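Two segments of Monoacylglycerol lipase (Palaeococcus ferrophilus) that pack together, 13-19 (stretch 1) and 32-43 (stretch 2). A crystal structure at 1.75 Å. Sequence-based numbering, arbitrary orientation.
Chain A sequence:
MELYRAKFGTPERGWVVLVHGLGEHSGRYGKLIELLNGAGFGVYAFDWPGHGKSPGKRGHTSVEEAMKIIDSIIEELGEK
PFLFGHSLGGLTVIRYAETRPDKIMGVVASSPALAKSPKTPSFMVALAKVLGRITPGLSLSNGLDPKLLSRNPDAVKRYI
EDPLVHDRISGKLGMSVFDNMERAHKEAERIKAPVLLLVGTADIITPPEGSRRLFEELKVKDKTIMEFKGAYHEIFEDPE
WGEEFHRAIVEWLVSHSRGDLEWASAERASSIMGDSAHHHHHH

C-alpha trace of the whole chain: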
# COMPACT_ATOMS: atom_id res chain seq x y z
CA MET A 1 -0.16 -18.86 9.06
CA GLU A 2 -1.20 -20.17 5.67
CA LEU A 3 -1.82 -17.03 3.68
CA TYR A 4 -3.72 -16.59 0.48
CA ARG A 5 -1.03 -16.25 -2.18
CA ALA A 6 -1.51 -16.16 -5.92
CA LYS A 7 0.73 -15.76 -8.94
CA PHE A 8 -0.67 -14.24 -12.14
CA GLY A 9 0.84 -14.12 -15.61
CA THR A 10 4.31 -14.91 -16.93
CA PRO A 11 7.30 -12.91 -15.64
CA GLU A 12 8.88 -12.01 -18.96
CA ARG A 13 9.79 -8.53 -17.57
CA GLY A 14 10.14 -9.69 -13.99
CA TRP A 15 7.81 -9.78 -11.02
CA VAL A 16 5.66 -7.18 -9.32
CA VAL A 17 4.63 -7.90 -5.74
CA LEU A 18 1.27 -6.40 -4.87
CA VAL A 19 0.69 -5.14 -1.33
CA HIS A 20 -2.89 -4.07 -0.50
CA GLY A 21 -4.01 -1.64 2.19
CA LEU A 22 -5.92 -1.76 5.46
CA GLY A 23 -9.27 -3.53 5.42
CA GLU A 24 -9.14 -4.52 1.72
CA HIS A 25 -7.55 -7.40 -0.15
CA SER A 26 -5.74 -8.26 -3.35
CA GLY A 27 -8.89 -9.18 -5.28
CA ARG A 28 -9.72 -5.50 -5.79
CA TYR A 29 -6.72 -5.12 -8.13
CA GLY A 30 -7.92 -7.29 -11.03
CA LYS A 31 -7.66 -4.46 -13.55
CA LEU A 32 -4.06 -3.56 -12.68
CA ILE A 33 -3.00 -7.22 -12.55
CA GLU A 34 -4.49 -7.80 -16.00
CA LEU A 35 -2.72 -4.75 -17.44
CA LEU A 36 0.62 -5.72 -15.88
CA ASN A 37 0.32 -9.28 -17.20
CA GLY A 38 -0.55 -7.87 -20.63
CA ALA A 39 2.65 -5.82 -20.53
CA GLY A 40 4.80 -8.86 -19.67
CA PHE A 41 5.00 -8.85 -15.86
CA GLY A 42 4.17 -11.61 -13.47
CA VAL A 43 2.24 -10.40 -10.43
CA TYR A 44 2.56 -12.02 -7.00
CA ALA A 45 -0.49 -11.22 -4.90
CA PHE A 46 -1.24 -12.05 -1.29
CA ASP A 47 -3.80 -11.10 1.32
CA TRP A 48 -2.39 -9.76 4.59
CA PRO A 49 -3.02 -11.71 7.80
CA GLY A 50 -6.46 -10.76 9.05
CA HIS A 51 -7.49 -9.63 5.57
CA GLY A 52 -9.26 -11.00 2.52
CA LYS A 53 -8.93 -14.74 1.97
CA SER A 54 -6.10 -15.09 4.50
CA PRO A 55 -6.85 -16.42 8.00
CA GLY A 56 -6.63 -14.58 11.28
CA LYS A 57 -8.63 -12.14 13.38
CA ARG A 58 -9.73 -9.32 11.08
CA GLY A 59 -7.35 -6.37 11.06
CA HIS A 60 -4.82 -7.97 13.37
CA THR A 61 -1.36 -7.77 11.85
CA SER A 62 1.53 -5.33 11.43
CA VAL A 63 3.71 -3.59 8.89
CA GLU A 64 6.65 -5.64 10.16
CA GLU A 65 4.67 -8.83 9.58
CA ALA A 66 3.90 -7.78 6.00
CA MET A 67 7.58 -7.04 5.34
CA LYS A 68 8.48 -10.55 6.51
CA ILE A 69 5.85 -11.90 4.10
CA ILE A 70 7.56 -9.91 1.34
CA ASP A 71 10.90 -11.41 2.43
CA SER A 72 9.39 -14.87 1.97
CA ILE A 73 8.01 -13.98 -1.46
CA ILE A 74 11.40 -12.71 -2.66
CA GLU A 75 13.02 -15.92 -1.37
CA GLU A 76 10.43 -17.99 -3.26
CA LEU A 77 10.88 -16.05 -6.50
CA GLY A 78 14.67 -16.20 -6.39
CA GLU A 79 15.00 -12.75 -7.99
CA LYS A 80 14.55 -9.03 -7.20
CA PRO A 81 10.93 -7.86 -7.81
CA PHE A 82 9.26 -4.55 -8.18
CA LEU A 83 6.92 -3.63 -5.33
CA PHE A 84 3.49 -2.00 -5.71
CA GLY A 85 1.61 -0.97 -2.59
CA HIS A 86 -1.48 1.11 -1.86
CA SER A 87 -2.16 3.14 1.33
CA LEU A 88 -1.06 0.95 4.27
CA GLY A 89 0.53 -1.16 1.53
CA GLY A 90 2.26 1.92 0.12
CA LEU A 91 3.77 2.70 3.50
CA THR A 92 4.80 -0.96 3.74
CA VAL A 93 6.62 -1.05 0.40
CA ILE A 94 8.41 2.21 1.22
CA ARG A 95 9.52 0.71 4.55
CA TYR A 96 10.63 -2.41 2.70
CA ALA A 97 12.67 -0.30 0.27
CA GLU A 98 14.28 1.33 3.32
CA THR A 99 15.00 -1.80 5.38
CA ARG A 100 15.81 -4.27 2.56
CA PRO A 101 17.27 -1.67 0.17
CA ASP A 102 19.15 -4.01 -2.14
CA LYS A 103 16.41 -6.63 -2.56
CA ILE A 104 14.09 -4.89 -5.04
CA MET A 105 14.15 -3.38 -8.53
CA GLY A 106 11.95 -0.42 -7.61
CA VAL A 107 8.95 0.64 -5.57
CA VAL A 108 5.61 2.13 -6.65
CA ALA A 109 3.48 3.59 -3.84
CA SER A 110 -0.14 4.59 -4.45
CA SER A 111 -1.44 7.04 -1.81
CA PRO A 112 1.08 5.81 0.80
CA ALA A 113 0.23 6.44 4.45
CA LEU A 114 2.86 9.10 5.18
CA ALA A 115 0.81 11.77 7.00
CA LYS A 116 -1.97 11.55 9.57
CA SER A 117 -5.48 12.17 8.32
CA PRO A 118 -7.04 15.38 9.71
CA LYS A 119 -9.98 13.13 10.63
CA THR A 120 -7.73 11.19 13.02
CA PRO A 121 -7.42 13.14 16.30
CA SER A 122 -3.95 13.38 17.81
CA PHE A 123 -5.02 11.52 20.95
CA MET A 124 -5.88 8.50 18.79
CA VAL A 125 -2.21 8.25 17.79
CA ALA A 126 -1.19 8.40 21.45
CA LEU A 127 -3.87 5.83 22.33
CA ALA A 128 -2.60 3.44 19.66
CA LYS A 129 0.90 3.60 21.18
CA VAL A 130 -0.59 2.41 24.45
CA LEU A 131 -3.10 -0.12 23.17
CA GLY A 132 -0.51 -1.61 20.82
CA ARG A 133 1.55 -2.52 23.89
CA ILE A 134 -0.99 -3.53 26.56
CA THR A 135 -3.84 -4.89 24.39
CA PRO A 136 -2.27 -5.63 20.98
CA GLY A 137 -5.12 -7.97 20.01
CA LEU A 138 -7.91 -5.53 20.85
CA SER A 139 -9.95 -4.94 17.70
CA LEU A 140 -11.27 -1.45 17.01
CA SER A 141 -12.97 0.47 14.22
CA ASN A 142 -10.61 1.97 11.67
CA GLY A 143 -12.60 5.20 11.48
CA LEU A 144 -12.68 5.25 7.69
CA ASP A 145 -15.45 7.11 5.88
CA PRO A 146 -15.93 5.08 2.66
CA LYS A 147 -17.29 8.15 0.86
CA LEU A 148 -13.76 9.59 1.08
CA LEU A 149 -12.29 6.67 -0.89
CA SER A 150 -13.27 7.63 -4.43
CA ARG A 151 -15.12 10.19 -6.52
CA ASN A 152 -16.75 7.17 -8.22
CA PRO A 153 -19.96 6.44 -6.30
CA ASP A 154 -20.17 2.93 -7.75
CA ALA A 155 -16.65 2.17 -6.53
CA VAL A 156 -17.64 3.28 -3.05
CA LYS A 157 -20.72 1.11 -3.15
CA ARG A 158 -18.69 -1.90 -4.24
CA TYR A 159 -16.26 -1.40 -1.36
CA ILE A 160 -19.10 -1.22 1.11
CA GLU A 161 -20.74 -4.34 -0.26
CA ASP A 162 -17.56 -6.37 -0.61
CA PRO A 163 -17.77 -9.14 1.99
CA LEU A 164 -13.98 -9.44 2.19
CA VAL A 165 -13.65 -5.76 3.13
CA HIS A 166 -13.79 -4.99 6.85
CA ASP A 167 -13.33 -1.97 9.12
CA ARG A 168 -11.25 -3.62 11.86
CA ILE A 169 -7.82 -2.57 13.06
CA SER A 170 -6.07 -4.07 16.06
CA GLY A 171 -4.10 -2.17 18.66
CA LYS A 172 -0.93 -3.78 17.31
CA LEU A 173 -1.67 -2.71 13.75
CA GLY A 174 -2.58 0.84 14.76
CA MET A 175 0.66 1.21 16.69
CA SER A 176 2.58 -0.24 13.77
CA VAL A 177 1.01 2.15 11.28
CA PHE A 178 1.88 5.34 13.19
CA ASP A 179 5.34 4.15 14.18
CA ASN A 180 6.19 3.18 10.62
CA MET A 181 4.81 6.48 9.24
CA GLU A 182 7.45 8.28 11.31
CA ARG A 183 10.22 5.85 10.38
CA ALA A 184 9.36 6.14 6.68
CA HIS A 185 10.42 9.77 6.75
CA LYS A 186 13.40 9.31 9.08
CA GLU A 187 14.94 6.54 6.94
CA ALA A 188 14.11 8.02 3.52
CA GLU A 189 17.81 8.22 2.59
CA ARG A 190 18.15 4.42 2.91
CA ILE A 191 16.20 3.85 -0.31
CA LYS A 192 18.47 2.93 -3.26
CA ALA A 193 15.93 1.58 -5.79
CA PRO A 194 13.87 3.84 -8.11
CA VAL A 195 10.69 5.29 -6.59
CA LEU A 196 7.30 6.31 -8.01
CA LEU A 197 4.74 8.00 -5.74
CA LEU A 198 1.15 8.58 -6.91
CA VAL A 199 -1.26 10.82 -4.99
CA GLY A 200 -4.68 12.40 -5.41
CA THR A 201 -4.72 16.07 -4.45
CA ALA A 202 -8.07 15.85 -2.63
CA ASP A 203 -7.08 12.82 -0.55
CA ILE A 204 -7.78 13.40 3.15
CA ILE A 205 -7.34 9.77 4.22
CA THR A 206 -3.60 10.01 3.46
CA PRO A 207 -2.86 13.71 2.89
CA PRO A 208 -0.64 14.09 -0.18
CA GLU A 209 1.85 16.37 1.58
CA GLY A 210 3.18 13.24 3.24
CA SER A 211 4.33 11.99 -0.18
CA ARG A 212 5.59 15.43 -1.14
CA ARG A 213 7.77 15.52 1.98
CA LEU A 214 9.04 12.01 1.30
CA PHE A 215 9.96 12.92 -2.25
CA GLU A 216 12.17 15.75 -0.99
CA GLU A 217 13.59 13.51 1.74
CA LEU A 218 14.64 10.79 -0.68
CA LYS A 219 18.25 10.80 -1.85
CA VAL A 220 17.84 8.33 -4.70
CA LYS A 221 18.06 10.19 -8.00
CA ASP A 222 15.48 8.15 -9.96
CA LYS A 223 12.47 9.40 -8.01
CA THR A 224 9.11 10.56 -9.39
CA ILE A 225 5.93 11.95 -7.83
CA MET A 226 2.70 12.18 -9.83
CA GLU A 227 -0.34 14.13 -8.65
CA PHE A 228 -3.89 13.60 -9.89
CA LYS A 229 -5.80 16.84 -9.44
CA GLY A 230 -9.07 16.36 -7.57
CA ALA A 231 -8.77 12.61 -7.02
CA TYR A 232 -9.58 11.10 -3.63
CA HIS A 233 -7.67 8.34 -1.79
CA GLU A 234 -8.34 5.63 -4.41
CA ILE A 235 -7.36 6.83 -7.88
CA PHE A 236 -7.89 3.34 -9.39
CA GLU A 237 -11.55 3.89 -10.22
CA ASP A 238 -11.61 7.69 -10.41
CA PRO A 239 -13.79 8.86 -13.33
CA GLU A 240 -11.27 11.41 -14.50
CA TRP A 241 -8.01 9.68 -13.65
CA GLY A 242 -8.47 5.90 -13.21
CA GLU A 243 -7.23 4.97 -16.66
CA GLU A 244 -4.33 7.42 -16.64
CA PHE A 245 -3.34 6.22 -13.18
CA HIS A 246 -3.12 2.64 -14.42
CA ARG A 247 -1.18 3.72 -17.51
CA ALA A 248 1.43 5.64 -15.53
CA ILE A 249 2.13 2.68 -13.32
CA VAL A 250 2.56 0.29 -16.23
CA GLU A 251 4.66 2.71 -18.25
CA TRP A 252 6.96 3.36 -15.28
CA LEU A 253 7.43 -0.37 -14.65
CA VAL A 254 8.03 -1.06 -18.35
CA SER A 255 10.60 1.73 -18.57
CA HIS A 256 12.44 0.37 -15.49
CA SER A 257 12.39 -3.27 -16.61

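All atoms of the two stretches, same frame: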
# COMPACT_ATOMS: atom_id res chain seq x y z
N ARG A 13 9.11 -9.76 -18.00
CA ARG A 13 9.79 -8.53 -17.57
C ARG A 13 10.13 -8.53 -16.09
O ARG A 13 10.63 -7.53 -15.58
CB ARG A 13 8.90 -7.34 -17.84
CG ARG A 13 8.63 -7.07 -19.26
CD ARG A 13 8.06 -5.68 -19.35
NE ARG A 13 8.02 -5.27 -20.72
CZ ARG A 13 8.98 -4.59 -21.33
NH1 ARG A 13 10.04 -4.17 -20.67
NH2 ARG A 13 8.85 -4.31 -22.62
N GLY A 14 9.92 -9.63 -15.42
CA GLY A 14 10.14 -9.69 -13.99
C GLY A 14 8.83 -9.79 -13.24
O GLY A 14 7.75 -9.96 -13.82
N TRP A 15 8.93 -9.62 -11.93
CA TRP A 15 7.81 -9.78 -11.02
C TRP A 15 7.43 -8.44 -10.38
O TRP A 15 8.29 -7.59 -10.13
CB TRP A 15 8.14 -10.77 -9.90
CG TRP A 15 8.10 -12.19 -10.35
CD1 TRP A 15 9.16 -12.95 -10.72
CD2 TRP A 15 6.94 -13.01 -10.48
NE1 TRP A 15 8.74 -14.21 -11.07
CE2 TRP A 15 7.37 -14.27 -10.93
CE3 TRP A 15 5.58 -12.80 -10.26
CZ2 TRP A 15 6.49 -15.32 -11.17
CZ3 TRP A 15 4.70 -13.84 -10.49
CH2 TRP A 15 5.16 -15.08 -10.95
N VAL A 16 6.16 -8.32 -10.06
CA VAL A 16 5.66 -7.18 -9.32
C VAL A 16 4.91 -7.78 -8.15
O VAL A 16 4.02 -8.59 -8.34
CB VAL A 16 4.71 -6.28 -10.11
CG1 VAL A 16 4.18 -5.19 -9.21
CG2 VAL A 16 5.41 -5.65 -11.29
N VAL A 17 5.30 -7.42 -6.94
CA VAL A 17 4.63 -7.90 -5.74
C VAL A 17 3.61 -6.85 -5.35
O VAL A 17 3.94 -5.70 -5.18
CB VAL A 17 5.60 -8.13 -4.58
CG1 VAL A 17 4.83 -8.56 -3.35
CG2 VAL A 17 6.63 -9.18 -4.94
N LEU A 18 2.36 -7.28 -5.21
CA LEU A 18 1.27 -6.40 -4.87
C LEU A 18 0.95 -6.43 -3.39
O LEU A 18 0.71 -7.49 -2.84
CB LEU A 18 0.03 -6.78 -5.67
CG LEU A 18 -1.26 -6.09 -5.23
CD1 LEU A 18 -1.36 -4.74 -5.91
CD2 LEU A 18 -2.46 -6.94 -5.56
N VAL A 19 0.94 -5.27 -2.76
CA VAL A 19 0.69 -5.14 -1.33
C VAL A 19 -0.50 -4.22 -1.10
O VAL A 19 -0.41 -3.02 -1.26
CB VAL A 19 1.94 -4.59 -0.63
CG1 VAL A 19 1.78 -4.61 0.87
CG2 VAL A 19 3.17 -5.38 -1.04
N LEU A 32 -5.50 -3.82 -12.60
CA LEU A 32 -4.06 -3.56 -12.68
C LEU A 32 -3.28 -4.84 -12.95
O LEU A 32 -2.30 -4.82 -13.71
CB LEU A 32 -3.57 -2.90 -11.39
CG LEU A 32 -2.06 -2.67 -11.27
CD1 LEU A 32 -1.54 -1.71 -12.33
CD2 LEU A 32 -1.72 -2.16 -9.87
N ILE A 33 -3.68 -5.95 -12.32
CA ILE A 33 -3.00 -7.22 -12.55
C ILE A 33 -3.10 -7.60 -14.02
O ILE A 33 -2.11 -8.02 -14.64
CB ILE A 33 -3.59 -8.32 -11.65
CG1 ILE A 33 -3.26 -8.04 -10.18
CG2 ILE A 33 -3.09 -9.70 -12.07
CD1 ILE A 33 -4.09 -8.86 -9.21
N GLU A 34 -4.29 -7.46 -14.60
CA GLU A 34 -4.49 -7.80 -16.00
C GLU A 34 -3.62 -6.94 -16.91
O GLU A 34 -2.99 -7.45 -17.85
CB GLU A 34 -5.97 -7.63 -16.36
CG GLU A 34 -6.34 -7.96 -17.80
CD GLU A 34 -7.84 -7.94 -18.04
OE1 GLU A 34 -8.42 -6.84 -18.18
OE2 GLU A 34 -8.45 -9.03 -18.06
N LEU A 35 -3.55 -5.64 -16.64
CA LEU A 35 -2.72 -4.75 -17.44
C LEU A 35 -1.24 -5.09 -17.30
O LEU A 35 -0.51 -5.12 -18.30
CB LEU A 35 -2.98 -3.29 -17.07
CG LEU A 35 -4.36 -2.73 -17.44
CD1 LEU A 35 -4.59 -1.35 -16.82
CD2 LEU A 35 -4.57 -2.68 -18.95
N LEU A 36 -0.78 -5.36 -16.08
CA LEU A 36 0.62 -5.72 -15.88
C LEU A 36 0.97 -7.03 -16.58
O LEU A 36 2.05 -7.16 -17.16
CB LEU A 36 0.95 -5.81 -14.40
CG LEU A 36 0.95 -4.49 -13.64
CD1 LEU A 36 1.10 -4.73 -12.14
CD2 LEU A 36 2.07 -3.62 -14.16
N ASN A 37 0.08 -8.03 -16.49
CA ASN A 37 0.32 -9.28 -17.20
C ASN A 37 0.37 -9.04 -18.70
O ASN A 37 1.21 -9.61 -19.40
CB ASN A 37 -0.77 -10.31 -16.89
CG ASN A 37 -0.70 -10.84 -15.47
OD1 ASN A 37 -1.68 -11.39 -14.97
ND2 ASN A 37 0.45 -10.70 -14.83
N GLY A 38 -0.54 -8.20 -19.21
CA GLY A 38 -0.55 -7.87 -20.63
C GLY A 38 0.72 -7.19 -21.10
O GLY A 38 1.07 -7.27 -22.28
N ALA A 39 1.40 -6.48 -20.20
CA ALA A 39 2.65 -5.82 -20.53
C ALA A 39 3.88 -6.70 -20.33
O ALA A 39 4.99 -6.26 -20.63
CB ALA A 39 2.80 -4.54 -19.69
N GLY A 40 3.71 -7.92 -19.82
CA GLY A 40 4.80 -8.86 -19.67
C GLY A 40 5.31 -9.09 -18.26
O GLY A 40 6.35 -9.74 -18.10
N PHE A 41 4.60 -8.62 -17.24
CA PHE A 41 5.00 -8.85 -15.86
C PHE A 41 4.21 -10.01 -15.27
O PHE A 41 3.04 -10.22 -15.58
CB PHE A 41 4.77 -7.61 -14.99
CG PHE A 41 5.65 -6.46 -15.34
CD1 PHE A 41 5.20 -5.47 -16.20
CD2 PHE A 41 6.92 -6.36 -14.81
CE1 PHE A 41 6.01 -4.41 -16.52
CE2 PHE A 41 7.73 -5.29 -15.14
CZ PHE A 41 7.28 -4.32 -15.99
N GLY A 42 4.87 -10.76 -14.40
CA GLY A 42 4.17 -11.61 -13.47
C GLY A 42 3.81 -10.77 -12.26
O GLY A 42 4.50 -9.82 -11.93
N VAL A 43 2.68 -11.09 -11.63
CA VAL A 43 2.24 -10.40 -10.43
C VAL A 43 2.08 -11.44 -9.33
O VAL A 43 1.42 -12.46 -9.53
CB VAL A 43 0.92 -9.63 -10.64
CG1 VAL A 43 0.48 -8.96 -9.33
CG2 VAL A 43 1.09 -8.58 -11.74

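What holds the two backbones in register? Trp15 with Gly42 and Val16 with Val43 pair as parallel strands, and Gly42 bonds on both sides of Trp15: its N donates to Gly14 O (3.0 Å), while its O accepts from Val16 N (2.9 Å). Just before the strands, Arg13 N reaches Gly40 O at 2.8 Å.

How does Arg13 use its long side chain? With chi1 m and chi2 and chi3 both t, it extends along the turn that ends the helix. Its CB sits over one face of the Phe41 ring, 3.8 Å from the centroid, and NE makes a weak hydrogen bond to Ala39 O (3.2 Å). Gly40, at positive phi in a Schellman motif, leaves room here: a CB would lie 3.2 Å from Arg13 CG.

Why does Trp15 lie across Gly42? Its m rotamer, with chi2 at 97°, brings the indole back over the neighbouring strand, CE3 3.4 Å from Gly42 C. A CB on Gly42 would stand 2.8 Å from Trp15 CZ3, a clash, so the ring occupies space that glycine leaves empty.

What fills the other face of the sheet? Val16 and Val43, both t, point there. Val16 CG2 meets Phe41 CD2 at 3.9 Å, and both of its methyls lie near Leu36 CD1, CG1 closest at 4.3 Å. Further along, Leu18 CD2 approaches Ile33 CD1 (4.4 Å), joining strand to helix.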